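Local coordinates for conserved protein (Methanothermobacter thermautotrophicus, PDB 2WNY) that is of unknown function but belongs to the DUF54 family of probable RNA-binding proteins and is encoded in the archaeal exosome superoperon, at residues E21-E24 and K25-A29; L59-R62 and R63-R66; E67-E70 and K71-E74. The protein carries 1 engineered substitution. All coordinates share one frame; numbering follows the deposited sequence.

Contact 1 of 3, residues E21-E24 and K25-A29; sequences EDEE and KVIEA
Asp-22 is the N-cap of helix 23-30, its carboxylate turned to the amides of Glu-24 and Lys-25. The capping bonds come first. The CG of Asp-22 stands anti to its own N (chi1 -173°), which swings OD1 back over the first turn, where it accepts a weak bond from Glu-24 N at 2.9 Å and another weak one from Lys-25 N at 3.5 Å. Aspartate suits an N-cap because its short carboxylate reaches amides that have no preceding turn to bond to.

Backbone bonds continue the helix: Val-26 N gives to Asp-22 O, Ile-27 N to Glu-23 O and Glu-28 N to Glu-24 O at 2.8 Å. A water donates to Glu-28 OE1 at 2.6 Å and, weakly, to Glu-24 O.

The chains of charged residues also pack by van der Waals contact. Lys-25 crosses Asp-22 at about a right angle, its CE 3.6 Å from Asp-22 CB. On the inner side, Glu-23 lays CG, with OE2 at 3.5 Å, on Ile-27 CD1 while OE2 bridges to Arg-41. The Glu-21 carboxylate approaches the Val-26 methyl CG2; its OE1 accepts from Tyr-18 N and its OE2 is salt-bridged to Lys-99. Acidic groups gathered at a helix N-terminus probably interact favourably with the helix dipole, which probably steadies the start of the helix.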
# COMPACT_ATOMS: atom_id res chain seq x y z
N GLU A 21 -0.87 20.99 1.95
CA GLU A 21 -0.29 20.13 0.91
C GLU A 21 -0.74 20.42 -0.50
O GLU A 21 -1.87 20.89 -0.74
CB GLU A 21 -0.51 18.67 1.24
CG GLU A 21 0.28 18.22 2.47
CD GLU A 21 0.10 16.75 2.69
OE1 GLU A 21 -1.03 16.33 3.05
OE2 GLU A 21 1.08 16.01 2.47
N ASP A 22 0.16 20.14 -1.45
CA ASP A 22 -0.12 20.28 -2.86
C ASP A 22 -0.68 18.93 -3.29
O ASP A 22 0.05 17.96 -3.28
CB ASP A 22 1.19 20.56 -3.61
CG ASP A 22 0.98 20.88 -5.09
OD1 ASP A 22 0.29 20.13 -5.79
OD2 ASP A 22 1.52 21.90 -5.54
N GLU A 23 -1.96 18.85 -3.64
CA GLU A 23 -2.51 17.54 -4.05
C GLU A 23 -1.71 16.86 -5.19
O GLU A 23 -1.57 15.63 -5.20
CB GLU A 23 -4.00 17.62 -4.43
CG GLU A 23 -4.65 16.23 -4.66
CD GLU A 23 -6.05 16.31 -5.24
OE1 GLU A 23 -6.97 16.62 -4.47
OE2 GLU A 23 -6.23 16.07 -6.45
N GLU A 24 -1.18 17.64 -6.13
CA GLU A 24 -0.40 17.04 -7.23
C GLU A 24 0.85 16.31 -6.74
O GLU A 24 1.18 15.25 -7.25
CB GLU A 24 0.01 18.09 -8.26
CG GLU A 24 -1.05 18.36 -9.29
CD GLU A 24 -0.57 19.31 -10.37
OE1 GLU A 24 -0.19 18.82 -11.47
OE2 GLU A 24 -0.57 20.53 -10.12
N LYS A 25 1.56 16.89 -5.78
CA LYS A 25 2.70 16.20 -5.16
C LYS A 25 2.31 14.99 -4.31
O LYS A 25 3.07 14.03 -4.25
CB LYS A 25 3.50 17.18 -4.31
CG LYS A 25 4.14 18.25 -5.17
CD LYS A 25 5.26 18.96 -4.44
CE LYS A 25 4.76 20.21 -3.79
NZ LYS A 25 5.85 20.94 -3.11
N VAL A 26 1.17 15.06 -3.61
CA VAL A 26 0.68 13.90 -2.88
C VAL A 26 0.42 12.74 -3.88
O VAL A 26 0.77 11.58 -3.62
CB VAL A 26 -0.55 14.24 -2.02
CG1 VAL A 26 -1.10 12.98 -1.31
CG2 VAL A 26 -0.17 15.29 -0.93
N ILE A 27 -0.21 13.06 -5.00
CA ILE A 27 -0.52 12.07 -6.03
C ILE A 27 0.78 11.61 -6.68
O ILE A 27 0.94 10.41 -6.94
CB ILE A 27 -1.53 12.61 -7.07
CG1 ILE A 27 -2.95 12.60 -6.48
CG2 ILE A 27 -1.52 11.76 -8.31
CD1 ILE A 27 -3.92 13.51 -7.22
N GLU A 28 1.72 12.53 -6.92
CA GLU A 28 3.05 12.08 -7.40
C GLU A 28 3.66 11.03 -6.45
O GLU A 28 4.20 10.03 -6.91
CB GLU A 28 4.00 13.27 -7.58
CG GLU A 28 5.35 12.91 -8.18
CD GLU A 28 6.33 14.08 -8.14
OE1 GLU A 28 5.87 15.23 -7.99
OE2 GLU A 28 7.54 13.85 -8.24
N ALA A 29 3.59 11.28 -5.14
CA ALA A 29 4.07 10.30 -4.15
C ALA A 29 3.33 8.96 -4.26
O ALA A 29 3.94 7.90 -4.30
CB ALA A 29 3.95 10.88 -2.73
O HOH W 1 3.89 16.70 -8.76

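Contact 2 of 3, residues L59-R62 and R63-R66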
# COMPACT_ATOMS: atom_id res chain seq x y z
N LEU A 59 -7.52 -1.15 -6.61
CA LEU A 59 -6.87 -1.45 -7.86
C LEU A 59 -6.87 -2.96 -8.05
O LEU A 59 -6.46 -3.69 -7.15
CB LEU A 59 -5.44 -0.93 -7.77
CG LEU A 59 -4.51 -1.35 -8.90
CD1 LEU A 59 -4.65 -0.37 -10.05
CD2 LEU A 59 -3.07 -1.41 -8.39
N ASP A 60 -7.36 -3.44 -9.20
CA ASP A 60 -7.24 -4.84 -9.53
C ASP A 60 -6.74 -5.07 -10.97
O ASP A 60 -6.72 -6.21 -11.44
CB ASP A 60 -8.55 -5.60 -9.23
CG ASP A 60 -9.64 -5.35 -10.29
OD1 ASP A 60 -9.58 -4.32 -11.00
OD2 ASP A 60 -10.56 -6.18 -10.38
N ARG A 61 -6.33 -4.00 -11.66
CA ARG A 61 -5.78 -4.13 -13.03
C ARG A 61 -4.52 -4.98 -12.99
O ARG A 61 -3.60 -4.66 -12.25
CB ARG A 61 -5.42 -2.76 -13.64
CG ARG A 61 -6.60 -1.85 -13.94
CD ARG A 61 -6.18 -0.57 -14.68
NE ARG A 61 -5.19 0.26 -13.98
CZ ARG A 61 -5.45 1.12 -13.00
NH1 ARG A 61 -6.69 1.27 -12.51
NH2 ARG A 61 -4.46 1.83 -12.47
N ARG A 62 -4.49 -6.03 -13.81
CA ARG A 62 -3.37 -6.95 -13.89
C ARG A 62 -1.99 -6.26 -14.08
O ARG A 62 -1.04 -6.58 -13.37
CB ARG A 62 -3.60 -7.93 -15.03
CG ARG A 62 -2.39 -8.77 -15.36
CD ARG A 62 -2.63 -9.73 -16.46
NE ARG A 62 -1.53 -10.69 -16.50
CZ ARG A 62 -0.52 -10.65 -17.35
NH1 ARG A 62 -0.47 -9.71 -18.29
NH2 ARG A 62 0.43 -11.55 -17.29
N ARG A 63 -1.91 -5.32 -15.02
CA ARG A 63 -0.65 -4.63 -15.30
C ARG A 63 -0.12 -3.85 -14.10
O ARG A 63 1.07 -3.92 -13.77
CB ARG A 63 -0.76 -3.75 -16.56
CG ARG A 63 -1.07 -4.59 -17.82
CD ARG A 63 -0.57 -3.97 -19.12
NE ARG A 63 -1.38 -2.83 -19.53
CZ ARG A 63 -2.26 -2.83 -20.53
NH1 ARG A 63 -2.46 -3.93 -21.24
NH2 ARG A 63 -2.93 -1.73 -20.82
N ALA A 64 -1.00 -3.13 -13.40
CA ALA A 64 -0.58 -2.42 -12.20
C ALA A 64 -0.21 -3.36 -11.04
O ALA A 64 0.76 -3.10 -10.31
CB ALA A 64 -1.65 -1.43 -11.76
N LEU A 65 -0.97 -4.45 -10.87
CA LEU A 65 -0.70 -5.37 -9.77
C LEU A 65 0.63 -6.05 -9.97
O LEU A 65 1.38 -6.27 -9.01
CB LEU A 65 -1.80 -6.43 -9.63
CG LEU A 65 -3.17 -5.96 -9.13
CD1 LEU A 65 -4.15 -7.12 -9.15
CD2 LEU A 65 -3.05 -5.38 -7.76
N ARG A 66 0.94 -6.38 -11.21
CA ARG A 66 2.16 -7.10 -11.48
C ARG A 66 3.37 -6.19 -11.33
O ARG A 66 4.39 -6.60 -10.77
CB ARG A 66 2.10 -7.83 -12.82
CG ARG A 66 1.10 -9.00 -12.79
CD ARG A 66 1.08 -9.78 -14.09
NE ARG A 66 2.15 -10.77 -14.17
CZ ARG A 66 3.11 -10.77 -15.10
NH1 ARG A 66 3.14 -9.83 -16.04
NH2 ARG A 66 4.03 -11.71 -15.08
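Arg-62 sends its CG anti to the backbone N (chi1 169°) and stays extended to NE, whereas Arg-66, one turn on, bends at chi3 (83°); together these torsions lay the two guanidinium groups flat on each other. The setting is the first turn of helix 62-76, entered from strand 51-59 through a tight beta-to-alpha connection in which Arg-61 holds the N-cap position.

Beneath the charged surface the turn is apolar. Leu-59, at the end of its strand, sets CD1 3.6 Å from Ala-64 CB, and a small alanine probably allows the strand end to come this close. Leu-59 and Leu-65 run antiparallel past one another, and Leu-65 reaches on to Ile-8 and Ile-11 of strand 8-17. The two methyls of Leu-65 divide the contacts: Leu-65 CD2 is 4.0 Å from Leu-59 CD2, and Leu-65 CD1 lies 3.6 Å from Asp-60 O.

The backbone closes the turn: Arg-66 N gives to Arg-62 O, and Leu-65 N gives to Arg-61 O at 3.0 Å.

The arginine pair is an offset (parallel-displaced) stack at i and i+4, with planes 4° apart and centres separated by 4.3 Å. Two cations so close would be expected to repel, a cost that solvent around these exposed groups probably lessens; arginine tolerates the pairing because its charge is spread over a flat, poorly hydrated face. Arg-66 CD lies over one face of the Arg-62 guanidinium, and Arg-62 NH2 over one face of that of Arg-66, where it stands 3.4 Å from Arg-66 NH1.

Contact 3 of 3, residues E67-E70 and K71-E74; sequences EFME and KFTE
Phe-68 and Phe-72, one turn apart on helix 62-76, meet on the buried face of this amphipathic helix. Their planes differ by 27°, and with centroids separated by 5.9 Å the rings are displaced so far that little of one covers the other; the closer touch is Phe-68 CE2 on Phe-72 CB at 3.8 Å. Met-69 adds a Met-aromatic contact: bent at chi2 and chi3, its chain runs alongside Phe-72 and brings Met-69 CE to 3.9 Å from Phe-72 CD2, while Met-69 SD stands obliquely to the ring at 4.9 Å from its centroid. A flexible thioether can fit beside a rigid ring in this way.

Thr-73 lets its hydroxyl turn back on the chain, a means by which a partly buried threonine satisfies its own polar group. Met-69 O accepts from Thr-73 N at 2.8 Å and from Thr-73 OG1 at 2.7 Å, the two donors arriving from opposite faces of its carbonyl plane. A valine in its place, lacking the hydroxyl, would probably leave Met-69 O less firmly gripped, held by the backbone amide alone. The helix backbone positions these groups, with Phe-72 N giving to Phe-68 O at 2.7 Å.

Further out, the rings are lined by other parts of the fold. Phe-68 packs on Ile-11, Leu-118 and Ile-120 of the sheet and meets the ring of Trp-107, and Phe-72 packs on Ile-136 of helix 129-139. Lys-71, at the edge of this face, makes a cation-pi contact with Trp-107, while Lys-71 N gives to Glu-67 O at 3.2 Å.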
# COMPACT_ATOMS: atom_id res chain seq x y z
N GLU A 67 3.26 -4.96 -11.84
CA GLU A 67 4.32 -3.97 -11.66
C GLU A 67 4.57 -3.66 -10.18
O GLU A 67 5.72 -3.46 -9.73
CB GLU A 67 3.96 -2.65 -12.39
CG GLU A 67 5.01 -1.56 -12.19
CD GLU A 67 4.94 -0.43 -13.21
OE1 GLU A 67 4.12 -0.50 -14.16
OE2 GLU A 67 5.72 0.53 -13.08
N PHE A 68 3.50 -3.59 -9.41
CA PHE A 68 3.62 -3.38 -7.98
C PHE A 68 4.40 -4.54 -7.32
O PHE A 68 5.31 -4.31 -6.51
CB PHE A 68 2.25 -3.27 -7.35
CG PHE A 68 2.30 -3.17 -5.85
CD1 PHE A 68 2.41 -1.93 -5.22
CD2 PHE A 68 2.30 -4.33 -5.06
CE1 PHE A 68 2.48 -1.84 -3.82
CE2 PHE A 68 2.36 -4.25 -3.66
CZ PHE A 68 2.46 -3.01 -3.04
N MET A 69 4.04 -5.77 -7.65
CA MET A 69 4.70 -6.94 -7.06
C MET A 69 6.19 -6.99 -7.44
O MET A 69 7.03 -7.38 -6.62
CB MET A 69 4.01 -8.24 -7.46
CG MET A 69 2.70 -8.53 -6.69
SD MET A 69 2.83 -8.38 -4.88
CE MET A 69 4.01 -9.74 -4.60
N GLU A 70 6.50 -6.56 -8.65
CA GLU A 70 7.90 -6.45 -9.09
C GLU A 70 8.68 -5.51 -8.15
O GLU A 70 9.74 -5.87 -7.65
CB GLU A 70 7.95 -5.87 -10.50
CG GLU A 70 7.80 -6.86 -11.62
CD GLU A 70 8.46 -6.35 -12.89
OE1 GLU A 70 8.28 -5.15 -13.22
OE2 GLU A 70 9.19 -7.13 -13.55
N LYS A 71 8.14 -4.32 -7.89
CA LYS A 71 8.81 -3.35 -7.03
C LYS A 71 8.77 -3.80 -5.56
O LYS A 71 9.76 -3.69 -4.83
CB LYS A 71 8.17 -1.97 -7.20
CG LYS A 71 8.63 -0.90 -6.21
CD LYS A 71 10.03 -0.40 -6.51
CE LYS A 71 10.30 0.90 -5.76
NZ LYS A 71 11.41 1.63 -6.42
N PHE A 72 7.62 -4.31 -5.14
CA PHE A 72 7.46 -4.84 -3.79
C PHE A 72 8.51 -5.91 -3.50
O PHE A 72 9.15 -5.90 -2.43
CB PHE A 72 6.03 -5.39 -3.62
CG PHE A 72 5.78 -6.09 -2.30
CD1 PHE A 72 5.23 -5.41 -1.23
CD2 PHE A 72 6.06 -7.45 -2.16
CE1 PHE A 72 4.98 -6.07 -0.01
CE2 PHE A 72 5.82 -8.11 -0.95
CZ PHE A 72 5.27 -7.42 0.11
N THR A 73 8.70 -6.81 -4.46
CA THR A 73 9.74 -7.87 -4.34
C THR A 73 11.16 -7.31 -4.22
O THR A 73 11.95 -7.81 -3.41
CB THR A 73 9.64 -8.90 -5.50
OG1 THR A 73 8.31 -9.44 -5.54
CG2 THR A 73 10.62 -10.05 -5.31
N GLU A 74 11.51 -6.31 -5.03
CA GLU A 74 12.86 -5.70 -4.95
C GLU A 74 13.06 -5.05 -3.58
O GLU A 74 14.09 -5.24 -2.93
CB GLU A 74 13.07 -4.64 -6.04
CG GLU A 74 12.86 -5.11 -7.46
CD GLU A 74 12.68 -3.96 -8.45
OE1 GLU A 74 12.55 -2.78 -8.02
OE2 GLU A 74 12.65 -4.24 -9.67

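Along the chain the three contacts come in series. Contact 1 opens helix 23-30, while contacts 2 and 3 follow one another on helix 62-76, their centres about 11 Å apart and their segments adjoining in sequence. Contact 1 lies about 22 Å, centre to centre, from each of the other two and touches neither. All three bear on the same antiparallel sheet: helix 23-30 packs on strands 8-17 and 51-59, and helix 62-76 leaves the end of strand 51-59 and packs on strands 8-17 and 115-122. The central strand 8-17 thus supports both helices, joining them to one sheet in a compact domain, probably an RNA-binding one.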